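PDB 4Z1P: cell wall surface anchor protein from Streptococcus agalactiae, which probably acts as a cell-wall-attached adhesin of the antigen I/II family, its C-terminal part an elongated pair of beta-sandwich domains. Local coordinates for residues I44-S47 with A48-A52; R88-S92 with K93-D97; D229-H233 with T234-Y238; A288-S291 with R292-F296. All blocks are in the same frame, centred on the assembly; numbering follows the deposited sequence.

Contact 1 (I44-S47 with A48-A52)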
# COMPACT_ATOMS: atom_id res chain seq x y z
N ILE A 44 -2.44 -30.84 27.45
CA ILE A 44 -3.74 -31.48 27.22
C ILE A 44 -3.61 -32.96 26.98
O ILE A 44 -2.55 -33.41 26.45
CB ILE A 44 -4.41 -30.79 25.99
CG1 ILE A 44 -5.91 -30.99 25.96
CG2 ILE A 44 -3.83 -31.19 24.63
CD1 ILE A 44 -6.56 -30.13 24.88
N LYS A 45 -4.63 -33.71 27.39
CA LYS A 45 -4.76 -35.11 27.08
C LYS A 45 -5.96 -35.33 26.16
O LYS A 45 -6.98 -35.91 26.56
CB LYS A 45 -4.94 -35.95 28.36
N ALA A 46 -5.83 -34.90 24.90
CA ALA A 46 -6.92 -35.00 23.97
C ALA A 46 -7.15 -36.42 23.53
O ALA A 46 -6.23 -37.20 23.44
CB ALA A 46 -6.66 -34.09 22.76
N SER A 47 -8.41 -36.74 23.24
CA SER A 47 -8.79 -38.04 22.74
C SER A 47 -8.21 -38.32 21.38
O SER A 47 -7.92 -37.39 20.62
CB SER A 47 -10.31 -38.19 22.64
OG SER A 47 -10.88 -37.41 21.59
N ALA A 48 -8.08 -39.60 21.03
CA ALA A 48 -7.58 -39.95 19.71
C ALA A 48 -8.55 -39.42 18.64
O ALA A 48 -8.09 -38.99 17.56
CB ALA A 48 -7.39 -41.44 19.57
N GLU A 49 -9.85 -39.40 18.97
CA GLU A 49 -10.86 -38.90 18.05
C GLU A 49 -10.75 -37.38 17.87
O GLU A 49 -10.90 -36.87 16.77
CB GLU A 49 -12.27 -39.28 18.54
CG GLU A 49 -13.35 -39.12 17.51
CD GLU A 49 -14.72 -38.92 18.11
OE1 GLU A 49 -14.94 -39.27 19.30
OE2 GLU A 49 -15.58 -38.41 17.38
N ALA A 50 -10.45 -36.65 18.93
CA ALA A 50 -10.26 -35.22 18.81
C ALA A 50 -9.02 -34.89 17.95
O ALA A 50 -9.05 -34.03 17.06
CB ALA A 50 -10.10 -34.63 20.19
N ILE A 51 -7.94 -35.59 18.24
CA ILE A 51 -6.66 -35.34 17.57
C ILE A 51 -6.83 -35.63 16.09
O ILE A 51 -6.30 -34.88 15.25
CB ILE A 51 -5.55 -36.19 18.20
CG1 ILE A 51 -5.24 -35.67 19.61
CG2 ILE A 51 -4.34 -36.25 17.31
CD1 ILE A 51 -4.72 -36.74 20.55
N ALA A 52 -7.57 -36.68 15.79
CA ALA A 52 -7.83 -37.05 14.40
C ALA A 52 -8.56 -35.96 13.58
O ALA A 52 -8.43 -35.92 12.36
CB ALA A 52 -8.53 -38.41 14.30

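Contact 2 (R88-S92 with K93-D97)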
# COMPACT_ATOMS: atom_id res chain seq x y z
N ARG A 88 -3.50 -25.17 0.83
CA ARG A 88 -4.57 -25.18 -0.11
C ARG A 88 -4.95 -23.80 -0.43
O ARG A 88 -4.82 -22.91 0.43
CB ARG A 88 -5.81 -25.94 0.37
CG ARG A 88 -5.65 -27.44 0.39
CD ARG A 88 -6.93 -28.16 0.76
NE ARG A 88 -6.82 -29.64 0.67
CZ ARG A 88 -6.23 -30.43 1.54
NH1 ARG A 88 -5.71 -29.97 2.67
NH2 ARG A 88 -6.23 -31.76 1.29
N HIS A 89 -5.34 -23.55 -1.69
CA HIS A 89 -5.70 -22.23 -2.15
C HIS A 89 -6.91 -22.37 -3.04
O HIS A 89 -6.82 -22.95 -4.09
CB HIS A 89 -4.57 -21.51 -2.85
CG HIS A 89 -4.98 -20.23 -3.52
ND1 HIS A 89 -4.35 -19.74 -4.64
CD2 HIS A 89 -5.98 -19.35 -3.24
CE1 HIS A 89 -4.89 -18.58 -4.98
NE2 HIS A 89 -5.87 -18.31 -4.14
N VAL A 90 -8.09 -21.93 -2.56
CA VAL A 90 -9.36 -22.23 -3.24
C VAL A 90 -10.11 -20.97 -3.53
O VAL A 90 -10.01 -19.98 -2.82
CB VAL A 90 -10.27 -23.20 -2.41
CG1 VAL A 90 -9.61 -24.54 -2.20
CG2 VAL A 90 -10.76 -22.57 -1.10
N LEU A 91 -10.83 -20.97 -4.63
CA LEU A 91 -11.63 -19.82 -4.99
C LEU A 91 -12.96 -19.78 -4.16
O LEU A 91 -13.51 -18.72 -3.98
CB LEU A 91 -11.98 -19.98 -6.43
CG LEU A 91 -11.06 -19.36 -7.46
CD1 LEU A 91 -9.68 -19.00 -7.04
CD2 LEU A 91 -11.16 -20.09 -8.80
N SER A 92 -13.40 -20.90 -3.67
CA SER A 92 -14.51 -20.93 -2.76
C SER A 92 -14.39 -22.16 -1.94
O SER A 92 -13.85 -23.16 -2.39
CB SER A 92 -15.88 -20.87 -3.54
OG SER A 92 -16.66 -21.98 -3.28
N LYS A 93 -15.07 -22.16 -0.80
CA LYS A 93 -15.12 -23.42 -0.05
C LYS A 93 -15.74 -24.58 -0.80
O LYS A 93 -15.48 -25.70 -0.49
CB LYS A 93 -15.86 -23.21 1.27
CG LYS A 93 -17.32 -22.84 1.17
CD LYS A 93 -17.79 -22.36 2.53
CE LYS A 93 -19.29 -22.39 2.64
NZ LYS A 93 -19.93 -21.37 1.78
N ASP A 94 -16.58 -24.30 -1.80
CA ASP A 94 -17.19 -25.38 -2.57
C ASP A 94 -16.21 -26.22 -3.38
O ASP A 94 -16.56 -27.32 -3.77
CB ASP A 94 -18.28 -24.81 -3.52
CG ASP A 94 -19.42 -24.09 -2.75
OD1 ASP A 94 -19.79 -24.66 -1.71
OD2 ASP A 94 -19.87 -22.99 -3.16
N THR A 95 -15.00 -25.73 -3.61
CA THR A 95 -13.93 -26.57 -4.26
C THR A 95 -13.17 -27.49 -3.32
O THR A 95 -12.50 -28.44 -3.78
CB THR A 95 -13.01 -25.75 -5.19
OG1 THR A 95 -12.01 -25.06 -4.45
CG2 THR A 95 -13.76 -24.70 -5.99
N LEU A 96 -13.33 -27.35 -1.98
CA LEU A 96 -12.71 -28.31 -1.11
C LEU A 96 -13.40 -29.64 -1.12
O LEU A 96 -14.60 -29.74 -1.42
CB LEU A 96 -12.74 -27.86 0.34
CG LEU A 96 -11.95 -26.63 0.68
CD1 LEU A 96 -12.36 -26.14 2.06
CD2 LEU A 96 -10.47 -27.00 0.59
N ASP A 97 -12.67 -30.68 -0.76
CA ASP A 97 -13.33 -31.97 -0.67
C ASP A 97 -14.32 -31.96 0.44
O ASP A 97 -14.35 -31.04 1.25
CB ASP A 97 -12.39 -33.19 -0.64
CG ASP A 97 -11.51 -33.26 0.58
OD1 ASP A 97 -11.90 -32.83 1.70
OD2 ASP A 97 -10.41 -33.81 0.39
O HOH W 1 -9.55 -30.54 -0.84

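Contact 3 (D229-H233 with T234-Y238)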
# COMPACT_ATOMS: atom_id res chain seq x y z
N ASP A 229 8.00 16.91 -16.45
CA ASP A 229 7.12 17.60 -17.42
C ASP A 229 7.90 17.62 -18.74
O ASP A 229 9.05 18.05 -18.78
CB ASP A 229 6.80 18.99 -16.91
CG ASP A 229 5.72 19.67 -17.73
OD1 ASP A 229 5.94 19.88 -18.96
OD2 ASP A 229 4.66 19.94 -17.15
N HIS A 230 7.27 17.22 -19.82
CA HIS A 230 7.98 17.21 -21.11
C HIS A 230 7.41 18.43 -21.81
O HIS A 230 6.23 18.47 -22.17
CB HIS A 230 7.74 15.91 -21.85
CG HIS A 230 7.71 14.75 -20.91
ND1 HIS A 230 6.62 14.47 -20.11
CD2 HIS A 230 8.67 13.84 -20.59
CE1 HIS A 230 6.89 13.42 -19.35
NE2 HIS A 230 8.12 13.02 -19.62
N LEU A 231 8.22 19.46 -21.87
CA LEU A 231 7.74 20.75 -22.39
C LEU A 231 7.90 20.70 -23.87
O LEU A 231 8.80 20.02 -24.38
CB LEU A 231 8.57 21.89 -21.86
CG LEU A 231 8.22 22.22 -20.43
CD1 LEU A 231 9.32 23.14 -19.89
CD2 LEU A 231 6.83 22.85 -20.36
N GLN A 232 7.03 21.42 -24.57
CA GLN A 232 7.10 21.44 -26.02
C GLN A 232 8.10 22.58 -26.29
O GLN A 232 7.72 23.73 -26.57
CB GLN A 232 5.71 21.67 -26.62
CG GLN A 232 5.65 21.62 -28.12
CD GLN A 232 4.24 21.67 -28.65
OE1 GLN A 232 3.32 20.95 -28.13
NE2 GLN A 232 4.03 22.54 -29.65
N HIS A 233 9.38 22.24 -26.10
CA HIS A 233 10.45 23.24 -26.09
C HIS A 233 10.71 23.94 -27.46
O HIS A 233 11.51 24.85 -27.51
CB HIS A 233 11.75 22.59 -25.64
CG HIS A 233 12.24 21.57 -26.60
ND1 HIS A 233 11.66 20.33 -26.73
CD2 HIS A 233 13.18 21.65 -27.58
CE1 HIS A 233 12.25 19.66 -27.71
NE2 HIS A 233 13.18 20.44 -28.24
N THR A 234 10.10 23.45 -28.54
CA THR A 234 10.13 24.12 -29.86
C THR A 234 9.31 25.40 -29.76
O THR A 234 9.52 26.34 -30.52
CB THR A 234 9.46 23.25 -30.94
OG1 THR A 234 8.18 22.81 -30.48
CG2 THR A 234 10.29 22.02 -31.30
N HIS A 235 8.34 25.42 -28.85
CA HIS A 235 7.41 26.53 -28.76
C HIS A 235 7.45 27.25 -27.43
O HIS A 235 7.03 28.42 -27.37
CB HIS A 235 5.97 26.07 -29.07
CG HIS A 235 5.74 25.60 -30.47
ND1 HIS A 235 6.33 24.48 -31.00
CD2 HIS A 235 4.86 26.05 -31.42
CE1 HIS A 235 5.88 24.27 -32.23
NE2 HIS A 235 4.98 25.20 -32.50
N ASP A 236 7.91 26.57 -26.36
CA ASP A 236 7.88 27.11 -25.01
C ASP A 236 9.34 27.17 -24.58
O ASP A 236 10.04 26.13 -24.51
CB ASP A 236 7.14 26.22 -23.98
CG ASP A 236 5.63 26.37 -24.00
OD1 ASP A 236 5.09 27.32 -24.58
OD2 ASP A 236 4.97 25.46 -23.44
N LEU A 237 9.77 28.39 -24.26
CA LEU A 237 11.09 28.67 -23.66
C LEU A 237 10.98 28.64 -22.13
O LEU A 237 10.27 29.41 -21.54
CB LEU A 237 11.62 30.05 -24.13
CG LEU A 237 12.96 30.53 -23.52
CD1 LEU A 237 14.12 29.59 -23.91
CD2 LEU A 237 13.21 31.95 -24.01
N TYR A 238 11.58 27.64 -21.50
CA TYR A 238 11.55 27.53 -20.04
C TYR A 238 12.26 28.70 -19.42
O TYR A 238 13.38 29.00 -19.80
CB TYR A 238 12.20 26.20 -19.57
CG TYR A 238 12.32 26.11 -18.10
CD1 TYR A 238 11.18 25.98 -17.28
CD2 TYR A 238 13.57 26.19 -17.49
CE1 TYR A 238 11.29 25.96 -15.90
CE2 TYR A 238 13.71 26.09 -16.11
CZ TYR A 238 12.55 25.98 -15.33
OH TYR A 238 12.69 25.91 -13.98
O HOH W 2 4.87 22.67 -23.29

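Contact 4 (A288-S291 with R292-F296)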
# COMPACT_ATOMS: atom_id res chain seq x y z
N ALA A 288 12.01 12.14 4.22
CA ALA A 288 12.19 11.24 5.39
C ALA A 288 11.77 11.92 6.71
O ALA A 288 11.39 11.24 7.66
CB ALA A 288 13.64 10.80 5.46
N GLN A 289 11.83 13.26 6.78
CA GLN A 289 11.50 13.97 8.00
C GLN A 289 10.06 14.27 8.12
O GLN A 289 9.65 14.72 9.21
CB GLN A 289 12.24 15.32 8.10
CG GLN A 289 13.75 15.25 8.21
CD GLN A 289 14.38 16.58 7.83
OE1 GLN A 289 14.20 17.57 8.55
NE2 GLN A 289 15.08 16.63 6.70
N VAL A 290 9.25 14.05 7.08
CA VAL A 290 7.81 14.31 7.27
C VAL A 290 7.15 13.29 8.19
O VAL A 290 7.35 12.07 8.00
CB VAL A 290 7.05 14.37 5.92
CG1 VAL A 290 5.58 14.83 6.14
CG2 VAL A 290 7.77 15.35 4.99
N SER A 291 6.40 13.76 9.18
CA SER A 291 5.68 12.84 10.05
C SER A 291 4.63 12.02 9.33
O SER A 291 3.90 12.56 8.50
CB SER A 291 4.99 13.63 11.12
OG SER A 291 4.18 12.80 11.91
N ARG A 292 4.44 10.75 9.70
CA ARG A 292 3.36 9.95 9.09
C ARG A 292 1.99 10.48 9.46
O ARG A 292 1.00 10.20 8.78
CB ARG A 292 3.41 8.48 9.54
CG ARG A 292 4.60 7.80 8.94
CD ARG A 292 4.50 6.33 9.12
NE ARG A 292 5.67 5.68 8.62
CZ ARG A 292 5.85 4.37 8.77
NH1 ARG A 292 4.92 3.65 9.42
NH2 ARG A 292 6.92 3.79 8.29
N SER A 293 1.93 11.24 10.54
CA SER A 293 0.70 11.86 10.93
C SER A 293 0.48 13.19 10.20
O SER A 293 -0.49 13.85 10.50
CB SER A 293 0.69 12.16 12.42
OG SER A 293 1.61 13.24 12.66
N SER A 294 1.35 13.57 9.28
CA SER A 294 1.13 14.79 8.52
C SER A 294 0.81 14.56 7.07
O SER A 294 1.51 13.80 6.40
CB SER A 294 2.38 15.67 8.57
OG SER A 294 2.18 16.90 7.86
N ALA A 295 -0.17 15.30 6.55
CA ALA A 295 -0.33 15.38 5.10
C ALA A 295 0.91 16.03 4.50
O ALA A 295 1.70 16.70 5.18
CB ALA A 295 -1.57 16.14 4.74
N PHE A 296 1.10 15.85 3.22
CA PHE A 296 2.20 16.53 2.53
C PHE A 296 1.91 16.63 1.09
O PHE A 296 1.52 15.65 0.41
CB PHE A 296 3.50 15.78 2.68
CG PHE A 296 4.56 16.28 1.76
CD1 PHE A 296 5.29 17.41 2.09
CD2 PHE A 296 4.81 15.68 0.55
CE1 PHE A 296 6.23 17.92 1.23
CE2 PHE A 296 5.79 16.15 -0.29
CZ PHE A 296 6.48 17.30 0.02

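Contact 1 (I44-S47 with A48-A52)
The backbone of S47 turns from the extended path of I44-A46 into the first turn of the helix 48-52, and its carbonyl oxygen O accepts from I51 N at 3.0 Å. This bond opens the helical ladder: the carbonyl meets its donor almost head-on, with a C=O...N angle of 161°. A52 N continues the ladder by binding A48 O. As the N-cap, S47 holds its hydroxyl between its own backbone N and carbonyl carbon (chi1 71°), which folds OG back over the helix start, where it accepts from A50 N at 2.8 Å. S47 OG also rests against A50 CB at 3.2 Å.

On the flank, I51 brings the end of its side chain back along the incoming loop. I51 CD1 lies against A46 O at 3.3 Å, while I51 CG1 packs alongside A46 CB at 3.8 Å. A46 CB also approaches A50 CB at 4.3 Å, so one methyl bridges two successive helix residues. F163 closes over A46, A50 and I51, and Y127 of helix 123-131 binds A46 N through its hydroxyl as well as touching I51.

S47 thus serves the first turn twice, its hydroxyl capping A50 N and its carbonyl taking I51 N in the first main-chain bond of the helix. The capping acceptor lies at the partly positive N-terminal end, an interaction that is probably modest because the helix is short and the cap uncharged.

Contact 2 (R88-S92 with K93-D97)
V90 and T95 lie across the turn with their side chains running past one another in opposite directions, the threonine hydroxyl OG1 pressed 3.3 Å from V90 CB. A chi1 of 81° tucks T95 OG1 back against the main chain, from where it also makes a weak bond to S92 O. L96 meets V90 at about a right angle, L96 CD2 touching V90 CG1 at 3.8 Å. L96 CD2 also lies 3.7 Å from R88 CD, so the aliphatic part of the arginine and the valine both bear on a single leucine branch. F115 of strand 115-120 packs against V90, K93 and L96 and completes this apolar side.

S92 organises the polar side. Its OG accepts from D94 N at 2.8 Å, an ST turn, and gives a weak bond to D94 OD2, while its carbonyl O receives T95 N at 3.1 Å from well above the carbonyl plane. The S92 amide, by contrast, is buried without a partner. Farther along, a water links R88 NE, through a weak bond, with D97 N. R88 NH2 and D97 OD2 are 4.7 Å apart, too far for a salt bridge though close enough for a probable weak attraction.

D97 is the N-cap of the following helix, its OD1 binding L100 N. An ST turn at S92 running into the 3-10 segment 93-95 thus joins the edge strand 85-90 to the capped helix 98-106, a strand-to-helix connection set on the side of an antigen I/II-type beta-sandwich domain.

Contact 3 (D229-H233 with T234-Y238)
Q232 O gathers two backbone amides of the following residues, H235 N and D236 N, each at 2.9 Å, and so closes the turn that carries the chain from strand 225-230 to strand 236-245. These strands belong to the two different sheets of the C-terminal beta sandwich, so the connection crosses from one sheet to the other and is no hairpin. Q232 is the centre of an inverse gamma turn, and H235 N comes to its carbonyl from 39° out of the plane, whereas D236 N is tilted by only 18°.

The inner side, with L231 and D236 buried, is well held. L231 CD1 lies 4.2 Å from Y238 CB, with Y271 of strand 267-272 touching both residues. D236 is gripped from several directions: R306 makes a salt bridge with OD1, Y207 bonds OD2, and a water joins OD2 to Q232 N. The glutamine amide is also held at both ends, its OE1 accepting from Y313 N and its NE2 donating to D311 O. With CG anti to the backbone N (chi1 -176°), the extended chain runs beside H235, and Q232 NE2 sits over one face of the H235 imidazole, offset toward its rim, the amide and ring planes almost perpendicular.

The outer side is looser. T234 is exposed, and its hydroxyl meets H235 ND1 in the ring plane through a short hydrogen bond. H233 directs its CB away from the second segment, one face of its ring lying over T234 N. Its backbone stays engaged, since H233 CA sends a C-H toward D236 O over 3.3 Å.

Contact 4 (A288-S291 with R292-F296)
S291 and S294 close a type I beta turn in the loop that leads from helix 284-287 to strand 298-306 of the C-terminal beta sandwich. S294 N donates to S291 O at 2.9 Å, reaching it from 60° above the carbonyl plane. A second link spans the same turn on the side-chain level: S291 OG and S293 OG share a hydrogen bond of 2.7 Å. Their torsions bring them together, S291 OG lying opposite its backbone N (chi1 174°) while a chi1 of 71° swings S293 OG round to meet it.

The S294 hydroxyl is used twice. S294 OG donates to A295 O at 2.7 Å, in the carbonyl plane and on a lone pair, and is also bonded to T250 N; the S294 carbonyl is taken by R218. S291 adds a backbone bond to T250, so the turn is laced to the short strand 249-250. R292 points its CB away from the first segment, and its extended chain carries the guanidinium to D221 through NE and to D13 through NH1. The second partner belongs to the preceding antigen I/II C2 region, so this arginine ties the turn to the neighbouring domain.

V290, S294 and F296 form the apolar part of the contact. F296 packs edge-to-face with Y225 and F282. The side chains of V290 and F296 cross at about a right angle, V290 CG1 standing 4.1 Å from both S294 CB and F296 CB.

The four contacts follow one another along the chain, two in each family region of an elongated molecule. Contacts 1 and 2 share the antigen I/II C2 region, with centres 26 Å apart and nearest atoms about 12 Å apart. Contacts 3 and 4 share the C-terminal region, their centres 33 Å apart. Contacts 1 and 3 lie on opposite sides of the chain's centre, 77 Å between centres. Contact 4, centred 16 Å from that point, is the innermost, in keeping with the reach of R292 to D13 in the other region. Contact 1 caps helix 48-52, contact 2 joins a strand to helix 98-106, contact 3 connects strands of two sheets, and contact 4 turns the loop before strand 298-306.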